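Local coordinates for SspB protein (Streptomyces clavuligerus, PDB 6JUF), which belongs to a phosphorothioation-sensing bacterial anti-phage defence system and probably acts in it as a metal-dependent DNase, at residues B[69-74]-B[122-127]; B[88-93]-B[114-119]; B[289-292]-B[297-300]; B[310-315]-B[320-325]. All coordinates share one frame; numbering follows the deposited sequence.

Interaction 1 (B[69-74]-B[122-127])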
loop_
_atom_site.group_PDB
_atom_site.type_symbol
_atom_site.label_atom_id
_atom_site.label_comp_id
_atom_site.label_asym_id
_atom_site.label_seq_id
_atom_site.Cartn_x
_atom_site.Cartn_y
_atom_site.Cartn_z
ATOM N N LEU B 69 -3.874 -18.178 1.482
ATOM C CA LEU B 69 -3.362 -18.101 0.121
ATOM C C LEU B 69 -2.534 -19.322 -0.212
ATOM O O LEU B 69 -2.305 -19.624 -1.390
ATOM C CB LEU B 69 -2.525 -16.813 -0.076
ATOM C CG LEU B 69 -3.336 -15.514 0.146
ATOM C CD1 LEU B 69 -2.371 -14.342 0.209
ATOM C CD2 LEU B 69 -4.336 -15.201 -0.964
ATOM N N THR B 70 -2.063 -20.029 0.823
ATOM C CA THR B 70 -1.457 -21.346 0.633
ATOM C C THR B 70 -1.977 -22.276 1.687
ATOM O O THR B 70 -2.546 -21.819 2.697
ATOM C CB THR B 70 0.059 -21.326 0.842
ATOM O OG1 THR B 70 0.357 -20.776 2.161
ATOM C CG2 THR B 70 0.771 -20.492 -0.247
ATOM N N ARG B 71 -1.837 -23.587 1.375
ATOM C CA ARG B 71 -1.972 -24.642 2.375
ATOM C C ARG B 71 -0.623 -25.353 2.401
ATOM O O ARG B 71 0.112 -25.311 1.401
ATOM C CB ARG B 71 -3.087 -25.648 2.009
ATOM C CG ARG B 71 -4.537 -25.279 2.380
ATOM C CD ARG B 71 -4.765 -26.038 3.728
ATOM N NE ARG B 71 -6.130 -26.219 3.810
ATOM C CZ ARG B 71 -6.842 -26.510 4.856
ATOM N NH1 ARG B 71 -6.252 -26.735 6.027
ATOM N NH2 ARG B 71 -8.154 -26.577 4.668
ATOM N N GLU B 72 -0.299 -26.032 3.488
ATOM C CA GLU B 72 0.928 -26.766 3.564
ATOM C C GLU B 72 0.621 -28.261 3.852
ATOM O O GLU B 72 -0.358 -28.620 4.533
ATOM C CB GLU B 72 1.875 -26.175 4.651
ATOM C CG GLU B 72 2.302 -24.742 4.355
ATOM C CD GLU B 72 3.353 -24.263 5.312
ATOM O OE1 GLU B 72 3.851 -25.035 6.163
ATOM O OE2 GLU B 72 3.652 -23.060 5.242
ATOM N N HIS B 73 1.505 -29.103 3.299
ATOM C CA HIS B 73 1.363 -30.575 3.476
ATOM C C HIS B 73 2.646 -31.269 3.208
ATOM O O HIS B 73 3.450 -30.734 2.480
ATOM C CB HIS B 73 0.265 -31.126 2.567
ATOM C CG HIS B 73 -0.288 -32.455 3.048
ATOM N ND1 HIS B 73 -0.079 -33.583 2.364
ATOM C CD2 HIS B 73 -0.905 -32.830 4.239
ATOM C CE1 HIS B 73 -0.644 -34.624 3.019
ATOM N NE2 HIS B 73 -1.123 -34.167 4.171
ATOM N N TYR B 74 2.863 -32.479 3.733
ATOM C CA TYR B 74 4.070 -33.220 3.324
ATOM C C TYR B 74 4.098 -33.459 1.807
ATOM O O TYR B 74 3.047 -33.677 1.157
ATOM C CB TYR B 74 4.180 -34.559 4.071
ATOM C CG TYR B 74 3.905 -34.431 5.567
ATOM C CD1 TYR B 74 4.899 -33.973 6.452
ATOM C CD2 TYR B 74 2.647 -34.749 6.090
ATOM C CE1 TYR B 74 4.653 -33.869 7.818
ATOM C CE2 TYR B 74 2.383 -34.629 7.447
ATOM C CZ TYR B 74 3.387 -34.191 8.310
ATOM O OH TYR B 74 3.121 -34.083 9.674
ATOM N N PRO B 122 -14.575 -25.742 9.777
ATOM C CA PRO B 122 -14.039 -27.083 9.969
ATOM C C PRO B 122 -13.126 -27.448 8.816
ATOM O O PRO B 122 -13.465 -27.286 7.629
ATOM C CB PRO B 122 -15.306 -27.973 9.989
ATOM C CG PRO B 122 -16.406 -27.041 10.412
ATOM C CD PRO B 122 -16.053 -25.692 9.875
ATOM N N GLY B 123 -11.943 -27.895 9.171
ATOM C CA GLY B 123 -10.926 -28.254 8.182
ATOM C C GLY B 123 -10.008 -27.087 7.785
ATOM O O GLY B 123 -8.962 -27.314 7.154
ATOM N N THR B 124 -10.345 -25.854 8.169
ATOM C CA THR B 124 -9.508 -24.647 7.892
ATOM C C THR B 124 -9.566 -23.577 8.982
ATOM O O THR B 124 -10.233 -22.551 8.843
ATOM C CB THR B 124 -9.840 -24.006 6.513
ATOM O OG1 THR B 124 -9.983 -25.013 5.517
ATOM C CG2 THR B 124 -8.742 -22.984 6.053
ATOM N N LYS B 125 -8.881 -23.858 10.098
ATOM C CA LYS B 125 -8.883 -22.963 11.256
ATOM C C LYS B 125 -7.984 -21.752 10.956
ATOM O O LYS B 125 -7.187 -21.743 9.996
ATOM C CB LYS B 125 -8.349 -23.710 12.490
ATOM C CG LYS B 125 -9.319 -24.649 13.151
ATOM C CD LYS B 125 -8.591 -25.405 14.275
ATOM C CE LYS B 125 -9.629 -26.044 15.189
ATOM N NZ LYS B 125 -8.979 -26.686 16.366
ATOM N N SER B 126 -8.056 -20.726 11.785
ATOM C CA SER B 126 -7.196 -19.536 11.644
ATOM C C SER B 126 -5.771 -19.812 12.161
ATOM O O SER B 126 -5.565 -20.527 13.126
ATOM C CB SER B 126 -7.819 -18.411 12.451
ATOM O OG SER B 126 -7.006 -17.219 12.399
ATOM N N TRP B 127 -4.817 -19.201 11.473
ATOM C CA TRP B 127 -3.393 -19.175 11.858
ATOM C C TRP B 127 -3.068 -18.015 12.715
ATOM O O TRP B 127 -1.891 -17.840 13.038
ATOM C CB TRP B 127 -2.473 -19.198 10.616
ATOM C CG TRP B 127 -2.602 -20.475 9.869
ATOM C CD1 TRP B 127 -3.355 -20.745 8.697
ATOM C CD2 TRP B 127 -2.040 -21.753 10.268
ATOM N NE1 TRP B 127 -3.285 -22.083 8.391
ATOM C CE2 TRP B 127 -2.510 -22.732 9.301
ATOM C CE3 TRP B 127 -1.257 -22.181 11.346
ATOM C CZ2 TRP B 127 -2.175 -24.045 9.389
ATOM C CZ3 TRP B 127 -0.926 -23.525 11.408
ATOM C CH2 TRP B 127 -1.381 -24.428 10.459
#
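The guanidinium group of Arg71 reaches out from strand 70-74 and closes like a fork on a single acceptor, the carbonyl oxygen of Gly123. Both terminal nitrogens take part: NH2 donates to Gly123 O at 2.7 Å and NH1 donates to the same oxygen at 3.0 Å. Neither bond is straight, with angles at hydrogen of 149° and 134°, as expected when two N-H groups converge on one atom. The grip, through these two nitrogens, is end-on, the oxygen lying almost in the guanidinium plane. The NH1 donor approaches in the carbonyl plane, whereas NH2 stands above it. A bend at chi2 (-97°) turns the arginine chain toward the loop. Thr124 completes the contact from one side: its CG2 lies over a face of the guanidinium, towards the rim, at 3.9 Å from Arg71 NH2. Its OG1 is close to NH2, but the angle is too poor for a hydrogen bond. Leu340, Ala343 and Glu344 of helix 339-350 pack on the Arg71 side chain, and Glu347 makes a long, weak ion pair with NH1. This bifurcated arginine-to-carbonyl interaction is a long-range tertiary contact, fastening the two-stranded antiparallel sheet 70-74/83-87 to the loop between helices 107-118 and 129-137.

Interaction 2 (B[88-93]-B[114-119])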
loop_
_atom_site.group_PDB
_atom_site.type_symbol
_atom_site.label_atom_id
_atom_site.label_comp_id
_atom_site.label_asym_id
_atom_site.label_seq_id
_atom_site.Cartn_x
_atom_site.Cartn_y
_atom_site.Cartn_z
ATOM N N THR B 88 -3.735 -21.773 -2.910
ATOM C CA THR B 88 -5.124 -22.130 -2.824
ATOM C C THR B 88 -5.843 -21.595 -4.036
ATOM O O THR B 88 -5.323 -20.653 -4.712
ATOM C CB THR B 88 -5.740 -21.521 -1.565
ATOM O OG1 THR B 88 -5.580 -20.089 -1.646
ATOM C CG2 THR B 88 -5.052 -22.010 -0.318
ATOM N N TRP B 89 -7.021 -22.083 -4.314
ATOM C CA TRP B 89 -7.823 -21.552 -5.411
ATOM C C TRP B 89 -8.129 -20.104 -5.142
ATOM O O TRP B 89 -8.204 -19.311 -6.089
ATOM C CB TRP B 89 -9.073 -22.415 -5.544
ATOM C CG TRP B 89 -10.026 -21.892 -6.616
ATOM C CD1 TRP B 89 -10.081 -22.270 -7.955
ATOM C CD2 TRP B 89 -11.085 -20.873 -6.471
ATOM N NE1 TRP B 89 -11.101 -21.620 -8.608
ATOM C CE2 TRP B 89 -11.706 -20.730 -7.781
ATOM C CE3 TRP B 89 -11.518 -20.079 -5.419
ATOM C CZ2 TRP B 89 -12.804 -19.882 -8.000
ATOM C CZ3 TRP B 89 -12.564 -19.198 -5.641
ATOM C CH2 TRP B 89 -13.204 -19.107 -6.899
ATOM N N GLU B 90 -8.305 -19.712 -3.859
ATOM C CA GLU B 90 -8.553 -18.313 -3.573
ATOM C C GLU B 90 -7.412 -17.392 -4.000
ATOM O O GLU B 90 -7.624 -16.240 -4.445
ATOM C CB GLU B 90 -8.924 -18.083 -2.047
ATOM C CG GLU B 90 -10.315 -18.572 -1.682
ATOM C CD GLU B 90 -10.476 -20.077 -1.575
ATOM O OE1 GLU B 90 -9.423 -20.840 -1.555
ATOM O OE2 GLU B 90 -11.611 -20.503 -1.474
ATOM N N ALA B 91 -6.166 -17.847 -3.830
ATOM C CA ALA B 91 -5.027 -17.067 -4.265
ATOM C C ALA B 91 -5.038 -16.977 -5.806
ATOM O O ALA B 91 -4.791 -15.886 -6.352
ATOM C CB ALA B 91 -3.710 -17.691 -3.802
ATOM N N ARG B 92 -5.366 -18.054 -6.513
ATOM C CA ARG B 92 -5.498 -17.978 -7.977
ATOM C C ARG B 92 -6.593 -16.939 -8.344
ATOM O O ARG B 92 -6.393 -16.210 -9.309
ATOM C CB ARG B 92 -5.875 -19.351 -8.550
ATOM C CG ARG B 92 -6.294 -19.388 -10.009
ATOM C CD ARG B 92 -5.133 -18.975 -10.909
ATOM N NE ARG B 92 -5.471 -18.936 -12.351
ATOM C CZ ARG B 92 -5.982 -17.879 -12.981
ATOM N NH1 ARG B 92 -6.337 -16.756 -12.319
ATOM N NH2 ARG B 92 -6.212 -17.957 -14.300
ATOM N N TRP B 93 -7.708 -16.914 -7.634
ATOM C CA TRP B 93 -8.797 -16.013 -7.963
ATOM C C TRP B 93 -8.385 -14.565 -7.698
ATOM O O TRP B 93 -8.744 -13.678 -8.452
ATOM C CB TRP B 93 -10.035 -16.443 -7.184
ATOM C CG TRP B 93 -11.166 -15.463 -7.309
ATOM C CD1 TRP B 93 -12.194 -15.443 -8.244
ATOM C CD2 TRP B 93 -11.426 -14.338 -6.409
ATOM N NE1 TRP B 93 -13.016 -14.368 -8.022
ATOM C CE2 TRP B 93 -12.603 -13.670 -6.912
ATOM C CE3 TRP B 93 -10.785 -13.833 -5.260
ATOM C CZ2 TRP B 93 -13.142 -12.527 -6.285
ATOM C CZ3 TRP B 93 -11.369 -12.720 -4.631
ATOM C CH2 TRP B 93 -12.510 -12.073 -5.177
ATOM N N HIS B 114 -8.442 -9.370 5.298
ATOM C CA HIS B 114 -8.637 -9.302 6.743
ATOM C C HIS B 114 -9.635 -10.364 7.203
ATOM O O HIS B 114 -9.395 -11.114 8.158
ATOM C CB HIS B 114 -9.076 -7.872 7.130
ATOM C CG HIS B 114 -9.432 -7.746 8.561
ATOM N ND1 HIS B 114 -10.720 -7.551 9.018
ATOM C CD2 HIS B 114 -8.619 -7.793 9.678
ATOM C CE1 HIS B 114 -10.676 -7.472 10.382
ATOM N NE2 HIS B 114 -9.402 -7.659 10.765
ATOM N N TRP B 115 -10.731 -10.499 6.447
ATOM C CA TRP B 115 -11.718 -11.535 6.725
ATOM C C TRP B 115 -11.068 -12.932 6.642
ATOM O O TRP B 115 -11.258 -13.785 7.520
ATOM C CB TRP B 115 -12.867 -11.393 5.710
ATOM C CG TRP B 115 -13.927 -12.478 5.905
ATOM C CD1 TRP B 115 -14.165 -13.601 5.088
ATOM C CD2 TRP B 115 -14.875 -12.610 7.039
ATOM N NE1 TRP B 115 -15.179 -14.356 5.583
ATOM C CE2 TRP B 115 -15.678 -13.802 6.759
ATOM C CE3 TRP B 115 -15.176 -11.821 8.169
ATOM C CZ2 TRP B 115 -16.652 -14.254 7.638
ATOM C CZ3 TRP B 115 -16.168 -12.303 9.030
ATOM C CH2 TRP B 115 -16.874 -13.506 8.757
ATOM N N TRP B 116 -10.218 -13.134 5.605
ATOM C CA TRP B 116 -9.575 -14.442 5.460
ATOM C C TRP B 116 -8.593 -14.755 6.550
ATOM O O TRP B 116 -8.512 -15.887 7.003
ATOM C CB TRP B 116 -8.891 -14.591 4.118
ATOM C CG TRP B 116 -9.889 -14.709 2.974
ATOM C CD1 TRP B 116 -11.296 -14.919 3.052
ATOM C CD2 TRP B 116 -9.586 -14.653 1.538
ATOM N NE1 TRP B 116 -11.845 -14.968 1.781
ATOM C CE2 TRP B 116 -10.882 -14.796 0.827
ATOM C CE3 TRP B 116 -8.433 -14.448 0.791
ATOM C CZ2 TRP B 116 -10.958 -14.783 -0.585
ATOM C CZ3 TRP B 116 -8.520 -14.453 -0.602
ATOM C CH2 TRP B 116 -9.764 -14.575 -1.292
ATOM N N LEU B 117 -7.936 -13.704 7.072
ATOM C CA LEU B 117 -6.950 -13.891 8.145
ATOM C C LEU B 117 -7.676 -14.422 9.426
ATOM O O LEU B 117 -7.175 -15.274 10.119
ATOM C CB LEU B 117 -6.230 -12.574 8.465
ATOM C CG LEU B 117 -5.200 -12.611 9.610
ATOM C CD1 LEU B 117 -4.054 -13.661 9.369
ATOM C CD2 LEU B 117 -4.599 -11.241 9.839
ATOM N N LEU B 118 -8.859 -13.885 9.669
ATOM C CA LEU B 118 -9.649 -14.208 10.877
ATOM C C LEU B 118 -10.451 -15.500 10.698
ATOM O O LEU B 118 -10.925 -16.111 11.642
ATOM C CB LEU B 118 -10.568 -13.032 11.228
ATOM C CG LEU B 118 -9.919 -11.744 11.701
ATOM C CD1 LEU B 118 -10.977 -10.666 11.793
ATOM C CD2 LEU B 118 -9.183 -11.939 13.035
ATOM N N SER B 119 -10.583 -15.909 9.437
ATOM C CA SER B 119 -11.533 -16.983 9.069
ATOM C C SER B 119 -11.223 -18.333 9.707
ATOM O O SER B 119 -10.070 -18.706 9.802
ATOM C CB SER B 119 -11.563 -17.152 7.536
ATOM O OG SER B 119 -12.518 -18.096 7.139
#
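Trp116 carries this side of a buried helix-to-helix contact, in which helix 107-118 sends one large indole against the start of helix 89-95. Thr88 is the N-cap of the latter helix, its OG1 accepting from Ala91 N at 3.2 Å. Along the second helix the contact begins at Trp116, whose CG lies beside the backbone N (chi1 -71°), sending the six-membered part of the indole toward the neighbouring helix. There CH2 and CZ3 meet Glu90 CB, while CZ2 runs along Glu90 CG at 4.0 Å. The touching is thus done by the methylene part of the glutamate; its bend at chi2 (74°) leads the carboxylate off to a salt bridge with Arg330. The pyrrole end of Trp116 is held as well, NE1 donating to Tyr236 OH. Further along, Ser119 leaves helical geometry, and Lys68 NZ bonds to the carbonyl oxygens of both Trp116 and Ser119. Trp311 of helix 306-317 packs on Glu90 and Trp116 alike. One turn beyond Glu90, Trp93 crosses Trp116 at about a right angle, its CZ3 coming to 4.1 Å from Trp116 CH2.

Interaction 3 (B[289-292]-B[297-300])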
loop_
_atom_site.group_PDB
_atom_site.type_symbol
_atom_site.label_atom_id
_atom_site.label_comp_id
_atom_site.label_asym_id
_atom_site.label_seq_id
_atom_site.Cartn_x
_atom_site.Cartn_y
_atom_site.Cartn_z
ATOM N N LEU B 289 -31.777 -14.448 -1.967
ATOM C CA LEU B 289 -31.512 -13.866 -0.661
ATOM C C LEU B 289 -32.671 -12.970 -0.245
ATOM O O LEU B 289 -33.193 -12.214 -1.036
ATOM C CB LEU B 289 -30.216 -13.010 -0.682
ATOM C CG LEU B 289 -28.963 -13.773 -1.130
ATOM C CD1 LEU B 289 -27.801 -12.780 -1.155
ATOM C CD2 LEU B 289 -28.631 -14.984 -0.237
ATOM N N GLN B 290 -33.054 -13.056 1.024
ATOM C CA GLN B 290 -34.069 -12.138 1.586
ATOM C C GLN B 290 -33.685 -11.720 2.999
ATOM O O GLN B 290 -32.949 -12.389 3.703
ATOM C CB GLN B 290 -35.486 -12.769 1.646
ATOM C CG GLN B 290 -36.081 -12.998 0.268
ATOM C CD GLN B 290 -37.575 -13.352 0.342
ATOM O OE1 GLN B 290 -38.131 -13.505 1.426
ATOM N NE2 GLN B 290 -38.230 -13.407 -0.797
ATOM N N LEU B 291 -34.191 -10.578 3.397
ATOM C CA LEU B 291 -34.214 -10.206 4.791
ATOM C C LEU B 291 -35.647 -10.397 5.256
ATOM O O LEU B 291 -36.553 -9.836 4.666
ATOM C CB LEU B 291 -33.794 -8.762 5.039
ATOM C CG LEU B 291 -32.287 -8.437 4.925
ATOM C CD1 LEU B 291 -32.085 -7.083 5.603
ATOM C CD2 LEU B 291 -31.396 -9.450 5.646
ATOM N N VAL B 292 -35.822 -11.194 6.312
ATOM C CA VAL B 292 -37.152 -11.576 6.810
ATOM C C VAL B 292 -37.259 -11.271 8.303
ATOM O O VAL B 292 -36.290 -11.402 9.036
ATOM C CB VAL B 292 -37.409 -13.071 6.529
ATOM C CG1 VAL B 292 -38.705 -13.558 7.162
ATOM C CG2 VAL B 292 -37.432 -13.323 5.021
ATOM N N GLN B 297 -37.347 -10.329 15.062
ATOM C CA GLN B 297 -35.940 -10.088 14.809
ATOM C C GLN B 297 -35.700 -10.399 13.338
ATOM O O GLN B 297 -36.403 -11.229 12.792
ATOM C CB GLN B 297 -35.099 -10.993 15.699
ATOM C CG GLN B 297 -35.331 -12.468 15.449
ATOM C CD GLN B 297 -34.061 -13.295 15.570
ATOM O OE1 GLN B 297 -32.938 -12.750 15.611
ATOM N NE2 GLN B 297 -34.220 -14.622 15.609
ATOM N N ARG B 298 -34.755 -9.717 12.688
ATOM C CA ARG B 298 -34.533 -9.940 11.280
ATOM C C ARG B 298 -33.478 -10.996 11.074
ATOM O O ARG B 298 -32.524 -11.094 11.829
ATOM C CB ARG B 298 -34.097 -8.641 10.565
ATOM C CG ARG B 298 -35.211 -7.619 10.453
ATOM C CD ARG B 298 -35.388 -7.055 9.049
ATOM N NE ARG B 298 -34.430 -5.998 8.801
ATOM C CZ ARG B 298 -34.252 -5.340 7.647
ATOM N NH1 ARG B 298 -34.967 -5.603 6.541
ATOM N NH2 ARG B 298 -33.317 -4.408 7.596
ATOM N N SER B 299 -33.643 -11.744 10.004
ATOM C CA SER B 299 -32.673 -12.708 9.556
ATOM C C SER B 299 -32.413 -12.557 8.070
ATOM O O SER B 299 -33.290 -12.114 7.264
ATOM C CB SER B 299 -33.122 -14.144 9.812
ATOM O OG SER B 299 -33.209 -14.378 11.213
ATOM N N LEU B 300 -31.202 -12.959 7.707
ATOM C CA LEU B 300 -30.875 -13.201 6.297
ATOM C C LEU B 300 -31.226 -14.636 5.931
ATOM O O LEU B 300 -30.798 -15.596 6.604
ATOM C CB LEU B 300 -29.383 -12.964 6.082
ATOM C CG LEU B 300 -28.732 -13.418 4.755
ATOM C CD1 LEU B 300 -29.231 -12.545 3.606
ATOM C CD2 LEU B 300 -27.196 -13.352 4.889
#
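Two backbone hydrogen bonds pair Val292 with Ser299: Val292 N donates to Ser299 O at 2.9 Å and Ser299 N to Val292 O at 2.8 Å, both nearly straight (166° and 162°). Weaker CA-H...O contacts run beside them, from Leu291 CA to Ser299 O at 3.3 Å and from Arg298 CA to Val292 O at 3.2 Å. Together they mark a beta hairpin of strands 289-293 and 298-302, antiparallel at 169°, in which Leu291 and Leu300 form the adjoining non-hydrogen-bonded pair. Strand 298-302 is also the middle strand of its three-stranded sheet, with 250-253 along its other edge. Apolar contact follows on the leucine face, where Leu291 CD2 lies 4.1 Å from Leu300 CB; Leu279 of helix 272-285 packs on both side chains. The remaining contact joins a methyl to a charged group: bends at chi2 and chi3 fold Arg298 back so that one guanidinium face lies against Leu291 CD1, 3.4 Å from Arg298 NH1, which also makes a salt bridge to Glu280.

Interaction 4 (B[310-315]-B[320-325])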
loop_
_atom_site.group_PDB
_atom_site.type_symbol
_atom_site.label_atom_id
_atom_site.label_comp_id
_atom_site.label_asym_id
_atom_site.label_seq_id
_atom_site.Cartn_x
_atom_site.Cartn_y
_atom_site.Cartn_z
ATOM N N ALA B 310 -22.281 -17.012 -1.479
ATOM C CA ALA B 310 -21.294 -16.078 -1.043
ATOM C C ALA B 310 -20.324 -15.789 -2.188
ATOM O O ALA B 310 -19.965 -14.626 -2.394
ATOM C CB ALA B 310 -20.516 -16.643 0.162
ATOM N N TRP B 311 -19.877 -16.824 -2.876
ATOM C CA TRP B 311 -18.993 -16.640 -3.974
ATOM C C TRP B 311 -19.617 -16.005 -5.202
ATOM O O TRP B 311 -18.891 -15.373 -5.939
ATOM C CB TRP B 311 -18.227 -17.930 -4.285
ATOM C CG TRP B 311 -17.077 -18.001 -3.338
ATOM C CD1 TRP B 311 -17.019 -18.613 -2.092
ATOM C CD2 TRP B 311 -15.794 -17.386 -3.523
ATOM N NE1 TRP B 311 -15.809 -18.426 -1.528
ATOM C CE2 TRP B 311 -15.023 -17.695 -2.339
ATOM C CE3 TRP B 311 -15.215 -16.627 -4.535
ATOM C CZ2 TRP B 311 -13.717 -17.231 -2.167
ATOM C CZ3 TRP B 311 -13.910 -16.195 -4.392
ATOM C CH2 TRP B 311 -13.171 -16.477 -3.207
ATOM N N ASP B 312 -20.884 -16.239 -5.513
ATOM C CA ASP B 312 -21.545 -15.441 -6.565
ATOM C C ASP B 312 -21.446 -13.967 -6.230
ATOM O O ASP B 312 -21.104 -13.154 -7.090
ATOM C CB ASP B 312 -23.013 -15.825 -6.743
ATOM C CG ASP B 312 -23.200 -17.226 -7.315
ATOM O OD1 ASP B 312 -22.228 -17.738 -7.921
ATOM O OD2 ASP B 312 -24.290 -17.819 -7.111
ATOM N N VAL B 313 -21.797 -13.608 -5.003
ATOM C CA VAL B 313 -21.845 -12.208 -4.589
ATOM C C VAL B 313 -20.415 -11.627 -4.643
ATOM O O VAL B 313 -20.184 -10.534 -5.138
ATOM C CB VAL B 313 -22.363 -12.127 -3.136
ATOM C CG1 VAL B 313 -22.143 -10.752 -2.497
ATOM C CG2 VAL B 313 -23.848 -12.455 -3.086
ATOM N N LEU B 314 -19.442 -12.369 -4.167
ATOM C CA LEU B 314 -18.063 -11.882 -4.165
ATOM C C LEU B 314 -17.501 -11.768 -5.600
ATOM O O LEU B 314 -16.892 -10.804 -5.921
ATOM C CB LEU B 314 -17.152 -12.805 -3.338
ATOM C CG LEU B 314 -15.685 -12.386 -3.227
ATOM C CD1 LEU B 314 -15.545 -10.958 -2.684
ATOM C CD2 LEU B 314 -14.910 -13.342 -2.316
ATOM N N ASP B 315 -17.751 -12.740 -6.461
ATOM C CA ASP B 315 -17.255 -12.650 -7.808
ATOM C C ASP B 315 -17.915 -11.486 -8.524
ATOM O O ASP B 315 -17.249 -10.833 -9.359
ATOM C CB ASP B 315 -17.491 -13.957 -8.540
ATOM C CG ASP B 315 -16.516 -14.164 -9.706
ATOM O OD1 ASP B 315 -15.379 -13.640 -9.600
ATOM O OD2 ASP B 315 -16.849 -14.877 -10.654
ATOM N N ASN B 320 -16.960 -10.776 -12.127
ATOM C CA ASN B 320 -17.106 -12.160 -12.551
ATOM C C ASN B 320 -15.842 -12.690 -13.190
ATOM O O ASN B 320 -15.801 -13.116 -14.355
ATOM C CB ASN B 320 -18.355 -12.257 -13.445
ATOM C CG ASN B 320 -19.603 -11.828 -12.695
ATOM O OD1 ASN B 320 -20.348 -10.932 -13.153
ATOM N ND2 ASN B 320 -19.839 -12.427 -11.550
ATOM N N VAL B 321 -14.786 -12.688 -12.365
ATOM C CA VAL B 321 -13.508 -13.308 -12.756
ATOM C C VAL B 321 -13.687 -14.752 -13.246
ATOM O O VAL B 321 -12.944 -15.170 -14.189
ATOM C CB VAL B 321 -12.552 -13.289 -11.548
ATOM C CG1 VAL B 321 -11.220 -13.898 -11.877
ATOM C CG2 VAL B 321 -12.360 -11.851 -11.069
ATOM N N ARG B 322 -14.572 -15.513 -12.613
ATOM C CA ARG B 322 -14.706 -16.960 -12.906
ATOM C C ARG B 322 -15.168 -17.211 -14.363
ATOM O O ARG B 322 -15.011 -18.304 -14.886
ATOM C CB ARG B 322 -15.638 -17.649 -11.884
ATOM C CG ARG B 322 -15.111 -17.699 -10.448
ATOM C CD ARG B 322 -16.130 -18.262 -9.470
ATOM N NE ARG B 322 -17.404 -17.509 -9.519
ATOM C CZ ARG B 322 -18.507 -17.875 -8.869
ATOM N NH1 ARG B 322 -18.506 -18.915 -8.071
ATOM N NH2 ARG B 322 -19.571 -17.142 -9.032
ATOM N N SER B 323 -15.747 -16.177 -14.969
ATOM C CA SER B 323 -16.237 -16.189 -16.359
ATOM C C SER B 323 -15.190 -15.976 -17.417
ATOM O O SER B 323 -15.453 -16.186 -18.612
ATOM C CB SER B 323 -17.277 -15.092 -16.555
ATOM O OG SER B 323 -18.390 -15.462 -15.799
ATOM N N ARG B 324 -14.006 -15.557 -16.998
ATOM C CA ARG B 324 -12.928 -15.209 -17.922
ATOM C C ARG B 324 -12.457 -16.497 -18.577
ATOM O O ARG B 324 -12.493 -17.597 -17.959
ATOM C CB ARG B 324 -11.754 -14.530 -17.214
ATOM C CG ARG B 324 -12.134 -13.175 -16.673
ATOM C CD ARG B 324 -10.983 -12.466 -15.944
ATOM N NE ARG B 324 -11.554 -11.285 -15.315
ATOM C CZ ARG B 324 -10.944 -10.482 -14.452
ATOM N NH1 ARG B 324 -9.698 -10.709 -14.101
ATOM N NH2 ARG B 324 -11.597 -9.450 -13.944
ATOM N N PRO B 325 -12.017 -16.357 -19.845
ATOM C CA PRO B 325 -11.491 -17.518 -20.568
ATOM C C PRO B 325 -10.428 -18.254 -19.772
ATOM O O PRO B 325 -9.480 -17.611 -19.263
ATOM C CB PRO B 325 -10.881 -16.911 -21.823
ATOM C CG PRO B 325 -11.675 -15.670 -22.032
ATOM C CD PRO B 325 -11.924 -15.124 -20.647
HETATM O O HOH W 1 -20.644 -20.155 -6.574
HETATM O O HOH W 2 -20.830 -14.282 -9.657
HETATM O O HOH W 3 -18.608 -15.511 -12.659
#
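One carboxylate oxygen, Asp315 OD2, accepts from both the backbone and the side chain of the same residue, Arg322. The main-chain N of Arg322 reaches its syn lone pair at 3.1 Å, whereas NE comes from above the carboxylate plane at 2.9 Å; the carboxylate and guanidinium planes are almost perpendicular. Water 3 donates to the same oxygen, giving it three donors. With CG of Asp315 anti to the backbone N (chi1 -156°), the carboxylate is directed at the 3-10 turn 321-323. Its other oxygen, OD1, is bonded by Trp93 NE1 of helix 89-95; with both oxygens engaged, the rotation of the carboxylate is restricted. The arginine extends on to Asp312, one helical turn earlier, where NH2 donates to OD1 at 2.9 Å in an almost straight bond (170°), in the guanidinium plane and on the anti lone pair. Water 1 bridges that same OD1 and Arg322 NH1, while Trp311 O lies over one guanidinium face. Nearer the chain reversal, Asn320 N donates to Asp315 O at 2.8 Å. The contact thus ties the end of helix 306-317 to the loop that follows it. Two aspartates share one arginine in this salt-bridge network: Arg322 offsets part of their negative charge, and the remainder is probably eased by waters and by Arg322 N and Trp93 NE1, donors likely to stabilise the ionised form of Asp315.

How the interactions relate
Interaction 2 is the buried core contact, built of indole rings and the methylenes of a glutamate, whereas interactions 1, 3 and 4 are partly buried and more polar. Interactions 1 and 2 are joined by Leu69 O with Thr88 N and Ser126 OG with Leu117 O, interaction 2 nesting in the chain loop closed by interaction 1. Interaction 4 meets interaction 2 through the packing of Trp311 and the bond of Trp93 NE1 to Asp315 OD1. Interaction 3, its centre about 26 Å from the chain centre, lies farthest out; strand 298-302 leads into helix 306-317 of interaction 4. Arginines meet one carbonyl in interaction 1, two carboxylates in interaction 4 and, face-on, a leucine methyl in interaction 3.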